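Local coordinates for protein sugar ABC transporter (PDB 4RXT) that binds a pentose, here alpha-L-arabinopyranose, in the cleft between its two domains and probably hands it to a membrane-bound ABC sugar transporter, at residues A[122-125]-A[126-130]; A[233-236]-A[237-240]; A[179-182]-A[183-187]; A[208-211]-A[212-216]. One frame throughout, in Å; residues are numbered along the deposited sequence.

Contact 1. Residues A[122-125]-A[126-130]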
loop_
_atom_site.group_PDB
_atom_site.type_symbol
_atom_site.label_atom_id
_atom_site.label_comp_id
_atom_site.label_asym_id
_atom_site.label_seq_id
_atom_site.Cartn_x
_atom_site.Cartn_y
_atom_site.Cartn_z
ATOM N N ALA A 122 10.074 8.990 16.691
ATOM C CA ALA A 122 9.379 9.117 17.981
ATOM C C ALA A 122 9.523 7.819 18.775
ATOM O O ALA A 122 9.728 7.828 20.020
ATOM C CB ALA A 122 7.912 9.461 17.756
ATOM N N ALA A 123 9.405 6.691 18.077
ATOM C CA ALA A 123 9.485 5.388 18.749
ATOM C C ALA A 123 10.880 5.126 19.304
ATOM O O ALA A 123 11.040 4.627 20.447
ATOM C CB ALA A 123 9.051 4.286 17.802
ATOM N N ILE A 124 11.888 5.477 18.504
ATOM C CA ILE A 124 13.276 5.342 18.955
ATOM C C ILE A 124 13.531 6.254 20.177
ATOM O O ILE A 124 14.198 5.869 21.132
ATOM C CB ILE A 124 14.273 5.589 17.821
ATOM C CG1 ILE A 124 14.113 4.460 16.801
ATOM C CG2 ILE A 124 15.688 5.673 18.370
ATOM C CD1 ILE A 124 14.742 4.763 15.468
ATOM N N LYS A 125 13.030 7.478 20.118
ATOM C CA LYS A 125 13.158 8.410 21.237
ATOM C C LYS A 125 12.509 7.877 22.515
ATOM O O LYS A 125 13.080 7.983 23.596
ATOM C CB LYS A 125 12.544 9.743 20.882
ATOM C CG LYS A 125 12.537 10.743 22.015
ATOM C CD LYS A 125 12.399 12.153 21.487
ATOM C CE LYS A 125 11.040 12.357 20.914
ATOM N NZ LYS A 125 10.977 13.772 20.478
ATOM N N ALA A 126 11.314 7.304 22.397
ATOM C CA ALA A 126 10.692 6.728 23.585
ATOM C C ALA A 126 11.532 5.596 24.166
ATOM O O ALA A 126 11.648 5.428 25.390
ATOM C CB ALA A 126 9.291 6.218 23.251
ATOM N N MET A 127 12.094 4.775 23.299
ATOM C CA MET A 127 12.880 3.608 23.739
ATOM C C MET A 127 14.220 4.024 24.368
ATOM O O MET A 127 14.642 3.509 25.376
ATOM C CB MET A 127 13.117 2.655 22.563
ATOM C CG MET A 127 13.982 1.438 22.859
ATOM S SD MET A 127 14.290 0.252 21.503
ATOM C CE MET A 127 15.098 1.261 20.281
ATOM N N THR A 128 14.881 5.010 23.765
ATOM C CA THR A 128 16.274 5.327 24.113
ATOM C C THR A 128 16.522 6.699 24.717
ATOM O O THR A 128 17.641 6.982 25.209
ATOM C CB THR A 128 17.144 5.290 22.836
ATOM O OG1 THR A 128 16.840 6.417 21.974
ATOM C CG2 THR A 128 16.983 3.962 22.081
ATOM N N GLY A 129 15.523 7.565 24.601
ATOM C CA GLY A 129 15.623 8.949 25.038
ATOM C C GLY A 129 16.057 9.951 24.002
ATOM O O GLY A 129 16.013 11.179 24.253
ATOM N N LYS A 130 16.481 9.439 22.850
ATOM C CA LYS A 130 16.971 10.299 21.781
ATOM C C LYS A 130 16.692 9.710 20.415
ATOM O O LYS A 130 16.423 8.535 20.261
ATOM C CB LYS A 130 18.442 10.637 21.990
ATOM C CG LYS A 130 19.385 9.461 22.044
ATOM C CD LYS A 130 20.700 9.779 22.760
ATOM C CE LYS A 130 21.885 9.203 21.972
ATOM N NZ LYS A 130 23.101 8.798 22.750
#

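Contact 2. Residues A[233-236]-A[237-240]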
loop_
_atom_site.group_PDB
_atom_site.type_symbol
_atom_site.label_atom_id
_atom_site.label_comp_id
_atom_site.label_asym_id
_atom_site.label_seq_id
_atom_site.Cartn_x
_atom_site.Cartn_y
_atom_site.Cartn_z
ATOM N N LEU A 233 -2.129 -6.089 13.561
ATOM C CA LEU A 233 -2.800 -5.436 14.689
ATOM C C LEU A 233 -2.439 -6.151 15.996
ATOM O O LEU A 233 -2.237 -5.509 17.018
ATOM C CB LEU A 233 -4.302 -5.358 14.472
ATOM C CG LEU A 233 -4.730 -4.369 13.380
ATOM C CD1 LEU A 233 -6.236 -4.490 13.131
ATOM C CD2 LEU A 233 -4.365 -2.913 13.677
ATOM N N GLY A 234 -2.278 -7.469 15.942
ATOM C CA GLY A 234 -1.774 -8.232 17.097
ATOM C C GLY A 234 -0.380 -7.780 17.518
ATOM O O GLY A 234 -0.087 -7.599 18.706
ATOM N N PHE A 235 0.469 -7.530 16.521
ATOM C CA PHE A 235 1.842 -7.069 16.778
ATOM C C PHE A 235 1.847 -5.641 17.340
ATOM O O PHE A 235 2.697 -5.292 18.166
ATOM C CB PHE A 235 2.683 -7.072 15.478
ATOM C CG PHE A 235 2.973 -8.463 14.912
ATOM C CD1 PHE A 235 3.078 -9.579 15.745
ATOM C CD2 PHE A 235 3.155 -8.628 13.580
ATOM C CE1 PHE A 235 3.324 -10.840 15.231
ATOM C CE2 PHE A 235 3.434 -9.861 13.051
ATOM C CZ PHE A 235 3.526 -10.980 13.859
ATOM N N LEU A 236 0.911 -4.811 16.886
ATOM C CA LEU A 236 0.794 -3.456 17.443
ATOM C C LEU A 236 0.452 -3.495 18.954
ATOM O O LEU A 236 1.032 -2.816 19.792
ATOM C CB LEU A 236 -0.244 -2.670 16.656
ATOM C CG LEU A 236 -0.298 -1.179 16.977
ATOM C CD1 LEU A 236 1.009 -0.527 16.565
ATOM C CD2 LEU A 236 -1.442 -0.503 16.242
ATOM N N LYS A 237 -0.429 -4.405 19.307
ATOM C CA LYS A 237 -0.830 -4.523 20.695
ATOM C C LYS A 237 0.257 -5.180 21.538
ATOM O O LYS A 237 0.452 -4.816 22.710
ATOM C CB LYS A 237 -2.110 -5.308 20.746
ATOM C CG LYS A 237 -3.258 -4.482 20.239
ATOM C CD LYS A 237 -4.588 -5.098 20.568
ATOM C CE LYS A 237 -4.863 -6.360 19.771
ATOM N NZ LYS A 237 -6.333 -6.584 19.636
ATOM N N SER A 238 0.949 -6.157 20.947
ATOM C CA SER A 238 1.961 -6.915 21.682
ATOM C C SER A 238 3.239 -6.096 21.856
ATOM O O SER A 238 4.055 -6.396 22.731
ATOM C CB SER A 238 2.300 -8.237 20.996
ATOM O OG SER A 238 3.174 -8.052 19.874
ATOM N N GLY A 239 3.413 -5.085 20.994
ATOM C CA GLY A 239 4.593 -4.242 20.984
ATOM C C GLY A 239 5.622 -4.625 19.940
ATOM O O GLY A 239 6.621 -3.943 19.788
ATOM N N ALA A 240 5.387 -5.712 19.211
ATOM C CA ALA A 240 6.335 -6.093 18.127
ATOM C C ALA A 240 6.389 -5.102 16.983
ATOM O O ALA A 240 7.386 -5.036 16.296
ATOM C CB ALA A 240 6.049 -7.482 17.577
#

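Contact 3. Residues A[179-182]-A[183-187]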
loop_
_atom_site.group_PDB
_atom_site.type_symbol
_atom_site.label_atom_id
_atom_site.label_comp_id
_atom_site.label_asym_id
_atom_site.label_seq_id
_atom_site.Cartn_x
_atom_site.Cartn_y
_atom_site.Cartn_z
ATOM N N THR A 179 10.124 -13.722 3.108
ATOM C CA THR A 179 11.370 -13.090 2.702
ATOM C C THR A 179 11.691 -11.842 3.548
ATOM O O THR A 179 12.830 -11.645 3.944
ATOM C CB THR A 179 11.333 -12.768 1.212
ATOM O OG1 THR A 179 10.983 -13.954 0.484
ATOM C CG2 THR A 179 12.709 -12.281 0.767
ATOM N N GLY A 180 10.664 -11.046 3.838
ATOM C CA GLY A 180 10.756 -9.959 4.833
ATOM C C GLY A 180 11.310 -10.418 6.186
ATOM O O GLY A 180 12.202 -9.803 6.792
ATOM N N LEU A 181 10.720 -11.508 6.658
ATOM C CA LEU A 181 11.162 -12.120 7.879
ATOM C C LEU A 181 12.669 -12.475 7.852
ATOM O O LEU A 181 13.432 -12.138 8.763
ATOM C CB LEU A 181 10.243 -13.319 8.169
ATOM C CG LEU A 181 10.305 -13.911 9.577
ATOM C CD1 LEU A 181 9.116 -14.828 9.818
ATOM C CD2 LEU A 181 11.549 -14.707 9.834
ATOM N N ASN A 182 13.078 -13.186 6.810
ATOM C CA ASN A 182 14.458 -13.590 6.637
ATOM C C ASN A 182 15.408 -12.400 6.473
ATOM O O ASN A 182 16.452 -12.392 7.085
ATOM C CB ASN A 182 14.587 -14.551 5.453
ATOM C CG ASN A 182 13.976 -15.928 5.689
ATOM O OD1 ASN A 182 13.752 -16.375 6.804
ATOM N ND2 ASN A 182 13.733 -16.618 4.581
ATOM N N ILE A 183 15.003 -11.395 5.703
ATOM C CA ILE A 183 15.824 -10.187 5.542
ATOM C C ILE A 183 16.016 -9.542 6.918
ATOM O O ILE A 183 17.115 -9.182 7.285
ATOM C CB ILE A 183 15.163 -9.206 4.608
ATOM C CG1 ILE A 183 15.257 -9.706 3.166
ATOM C CG2 ILE A 183 15.898 -7.874 4.652
ATOM C CD1 ILE A 183 14.348 -8.987 2.203
ATOM N N MET A 184 14.927 -9.419 7.698
ATOM C CA MET A 184 15.028 -8.751 8.988
ATOM C C MET A 184 15.983 -9.491 9.922
ATOM O O MET A 184 16.861 -8.871 10.560
ATOM C CB MET A 184 13.639 -8.577 9.642
ATOM C CG MET A 184 13.664 -7.825 10.965
ATOM S SD MET A 184 13.985 -6.043 10.868
ATOM C CE MET A 184 15.605 -5.766 10.240
ATOM N N THR A 185 15.849 -10.817 9.958
ATOM C CA THR A 185 16.687 -11.650 10.819
ATOM C C THR A 185 18.171 -11.542 10.380
ATOM O O THR A 185 19.077 -11.435 11.222
ATOM C CB THR A 185 16.182 -13.117 10.798
ATOM O OG1 THR A 185 14.797 -13.170 11.216
ATOM C CG2 THR A 185 16.957 -13.926 11.791
ATOM N N ASP A 186 18.383 -11.529 9.057
ATOM C CA ASP A 186 19.739 -11.432 8.491
ATOM C C ASP A 186 20.369 -10.096 8.845
ATOM O O ASP A 186 21.518 -10.032 9.291
ATOM C CB ASP A 186 19.759 -11.560 6.948
ATOM C CG ASP A 186 19.408 -12.974 6.430
ATOM O OD1 ASP A 186 19.232 -13.920 7.236
ATOM O OD2 ASP A 186 19.319 -13.143 5.181
ATOM N N LEU A 187 19.583 -9.048 8.684
ATOM C CA LEU A 187 20.045 -7.670 8.891
ATOM C C LEU A 187 20.485 -7.446 10.311
ATOM O O LEU A 187 21.533 -6.910 10.590
ATOM C CB LEU A 187 18.967 -6.623 8.506
ATOM C CG LEU A 187 18.724 -6.336 7.016
ATOM C CD1 LEU A 187 17.572 -5.355 6.813
ATOM C CD2 LEU A 187 19.991 -5.867 6.314
#

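Contact 4. Residues A[208-211]-A[212-216]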
loop_
_atom_site.group_PDB
_atom_site.type_symbol
_atom_site.label_atom_id
_atom_site.label_comp_id
_atom_site.label_asym_id
_atom_site.label_seq_id
_atom_site.Cartn_x
_atom_site.Cartn_y
_atom_site.Cartn_z
ATOM N N VAL A 208 8.322 -8.621 8.886
ATOM C CA VAL A 208 9.234 -7.953 9.820
ATOM C C VAL A 208 8.696 -8.028 11.262
ATOM O O VAL A 208 9.447 -8.320 12.213
ATOM C CB VAL A 208 9.463 -6.488 9.403
ATOM C CG1 VAL A 208 10.246 -5.705 10.459
ATOM C CG2 VAL A 208 10.182 -6.484 8.074
ATOM N N GLY A 209 7.404 -7.771 11.427
ATOM C CA GLY A 209 6.791 -7.891 12.727
ATOM C C GLY A 209 6.984 -9.289 13.279
ATOM O O GLY A 209 7.284 -9.448 14.485
ATOM N N GLN A 210 6.780 -10.293 12.428
ATOM C CA GLN A 210 6.933 -11.712 12.822
ATOM C C GLN A 210 8.353 -11.955 13.329
ATOM O O GLN A 210 8.573 -12.598 14.336
ATOM C CB GLN A 210 6.569 -12.658 11.683
ATOM C CG GLN A 210 6.427 -14.134 12.053
ATOM C CD GLN A 210 5.188 -14.456 12.867
ATOM O OE1 GLN A 210 4.070 -14.082 12.499
ATOM N NE2 GLN A 210 5.372 -15.193 13.939
ATOM N N ALA A 211 9.347 -11.437 12.618
ATOM C CA ALA A 211 10.748 -11.598 13.037
ATOM C C ALA A 211 11.028 -10.990 14.428
ATOM O O ALA A 211 11.714 -11.588 15.295
ATOM C CB ALA A 211 11.702 -10.946 12.016
ATOM N N ILE A 212 10.499 -9.781 14.639
ATOM C CA ILE A 212 10.660 -9.125 15.922
ATOM C C ILE A 212 9.909 -9.858 17.053
ATOM O O ILE A 212 10.486 -10.066 18.130
ATOM C CB ILE A 212 10.217 -7.654 15.825
ATOM C CG1 ILE A 212 11.139 -6.879 14.835
ATOM C CG2 ILE A 212 10.259 -6.954 17.185
ATOM C CD1 ILE A 212 12.637 -7.092 14.971
ATOM N N ALA A 213 8.666 -10.270 16.795
ATOM C CA ALA A 213 7.850 -11.029 17.794
ATOM C C ALA A 213 8.548 -12.342 18.180
ATOM O O ALA A 213 8.703 -12.672 19.384
ATOM C CB ALA A 213 6.466 -11.341 17.234
ATOM N N GLU A 214 8.953 -13.113 17.169
ATOM C CA GLU A 214 9.483 -14.463 17.404
ATOM C C GLU A 214 10.789 -14.456 18.151
ATOM O O GLU A 214 11.108 -15.359 18.891
ATOM C CB GLU A 214 9.642 -15.231 16.091
ATOM C CG GLU A 214 8.327 -15.642 15.417
ATOM C CD GLU A 214 8.539 -16.285 14.054
ATOM O OE1 GLU A 214 9.673 -16.211 13.506
ATOM O OE2 GLU A 214 7.537 -16.850 13.546
ATOM N N ASN A 215 11.555 -13.386 17.979
ATOM C CA ASN A 215 12.848 -13.277 18.610
ATOM C C ASN A 215 12.846 -12.407 19.840
ATOM O O ASN A 215 13.886 -12.186 20.464
ATOM C CB ASN A 215 13.854 -12.754 17.575
ATOM C CG ASN A 215 14.164 -13.802 16.549
ATOM O OD1 ASN A 215 14.774 -14.820 16.866
ATOM N ND2 ASN A 215 13.730 -13.586 15.329
ATOM N N LYS A 216 11.655 -11.954 20.225
ATOM C CA LYS A 216 11.493 -11.181 21.476
ATOM C C LYS A 216 12.293 -9.906 21.477
ATOM O O LYS A 216 12.961 -9.569 22.443
ATOM C CB LYS A 216 11.866 -12.024 22.704
ATOM C CG LYS A 216 11.362 -13.471 22.668
ATOM C CD LYS A 216 9.877 -13.564 22.524
ATOM C CE LYS A 216 9.420 -15.013 22.477
ATOM N NZ LYS A 216 7.930 -15.142 22.593
#

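Contact 1. Residues A[122-125]-A[126-130]
Backbone bonds from A126 to A122, M127 to A123 and T128 to I124 run through the last turn of helix 109-128, and the final one, G129 N to K125 O at 2.7 Å, forms just as the chain leaves the helix. The positive phi of G129, 93°, is one that glycine adopts readily. Among the side chains T128 does the polar work. With chi1 at 71° its hydroxyl folds back over the preceding turn, and OG1 donates to I124 O over 2.8 Å from above the carbonyl plane. The same oxygen takes T128 N at 2.9 Å. OG1 in turn accepts from K130 N, an almost straight bond at 164° that makes an ST turn. K130 O comes to 3.5 Å from I124 CG2 and makes a CA-H...O contact with K125 CA at 3.4 Å. I124 and T128 point the same way, side by side, and I124 and M127 also rest on V195 of strand 194-199. One hydroxyl thus donates to the helix end and accepts from the departing chain, giving this largely exposed terminus a polar fastening of its own.

Contact 2. Residues A[233-236]-A[237-240]
F235 and A240 meet over the end of helix 230-238, with F235 CB 4.0 Å from A240 CB and the methyl approaching the ring obliquely. S238 comes to the same ring at its edge, its OG lying near the ring plane. Because chi1 of S238 is 78°, that hydroxyl turns back toward the preceding turn, where OG is 3.3 Å from F235 O. K237 folds back along the helix, its CG 3.5 Å from L233 O and its chain bent at chi3.

Behind these side chains stands the backbone of the last turn. K237 N bonds to L233 O at 3.1 Å and S238 N to G234 O at 2.9 Å. G239 N reaches F235 O only weakly, over 2.9 Å with an N-H...O angle of 128°. G239 has a phi of 99°, and this turns the chain so that A240 CB faces back toward F235, which also shares a backbone hydrogen bond with I241. The helix is the connection of a beta-alpha-beta unit between strands 222-226 and 243-246. Its flank lies against helix 202-214, where F235 packs on Q210 and A213 and A240 touches A213, while L233 touches S228, next in the chain to D227, which binds the arabinopyranose.

Contact 3. Residues A[179-182]-A[183-187]
I183 N donates to T179 O over 2.8 Å at a nearly straight 164°, and the same i to i+4 pattern continues from M184 to G180, from T185 to L181 and from D186 to N182. T185 brings two atoms to L181 O: T185 N bonds to it at 3.0 Å, and T185 OG1 lies equally close. With chi1 of T185 at -57° its OG1 stands beside its own backbone N, which lets N and OG1 face the same carbonyl. D186 OD1 lies 3.2 Å from N182 O, two acceptors whose approach is probably mildly unfavourable, though D186 N bonds to that same N182 O.

Further out the contacts are van der Waals. I183 lays CG1 3.2 Å from T179 O, and its CD1 goes on to T179 CG2 at 3.9 Å, the two side chains crossing at a slant. T179 keeps its hydroxyl for D174, and L181 CD2 rests 3.8 Å from T185 OG1 with both side chains pointing the same way. I183 and L187 lean on strands 133-139 and 165-172, while M184 reaches V136, V197 and helix 202-214. Such a helix, amphipathic and laid on the mixed, mostly parallel sheet, linking strands 165-172 and 194-199, is characteristic of the alpha/beta domains of type I periplasmic binding proteins.

Contact 4. Residues A[208-211]-A[212-216]
A211 O is gripped twice by N215, by its side-chain ND2 at 2.8 Å and by its backbone N at 3.2 Å. The grip closes the C-terminal end of helix 202-214, where K216 turns to positive phi in a Schellman motif and its N bonds back to A213 O. Both donors can reach the one oxygen because chi1 of N215, -71°, sets CG beside the backbone N. The ND2 bond is fairly straight, whereas the backbone N comes in from above the carbonyl plane. The ND2 bond fixes the turn of the N215 amide, and the two together probably help to hold the last turn in shape.

One residue earlier, Q210 and E214 lie obliquely across each other. A bend at chi2 (72°) brings the Q210 amide back over E214. Amide and carboxylate planes stand 63° apart, and the carboxylate oxygen is met from above its plane. Beneath this pair the regular bonds I212 to V208, A213 to G209 and E214 to Q210 carry the helix, I212 CG1 settling 3.4 Å from V208 O. In the beta-alpha-beta unit of strands 194-199 and 222-226, V208 and I212 cover V223, A211 packs on M184 and T185 of helix 177-190, and Q210 touches K231 of helix 230-238. The carboxylate pairing rests on one bond, Q210 NE2 to E214 OE2 at 2.8 Å.

From the N terminus the chain meets contact 1, then contacts 3, 4 and 2, in series: none nests in another, none crosses, and each spans only neighbouring turns of one helix. Contacts 1, 4 and 2 lie where helices 109-128, 202-214 and 230-238 end, whereas contact 3 lies within helix 177-190. Contact 4 is in the middle. Toward contact 3 it packs L181 CD1 on Q210 CG at 3.6 Å, and toward contact 2 it receives the F235 ring, whose CZ is 3.4 Å from Q210 OE1. Three helices of the second domain are thus joined side by side. Contact 1 touches none, its nearest atoms about 9 Å off, but packs on strand 194-199 of the same sheet.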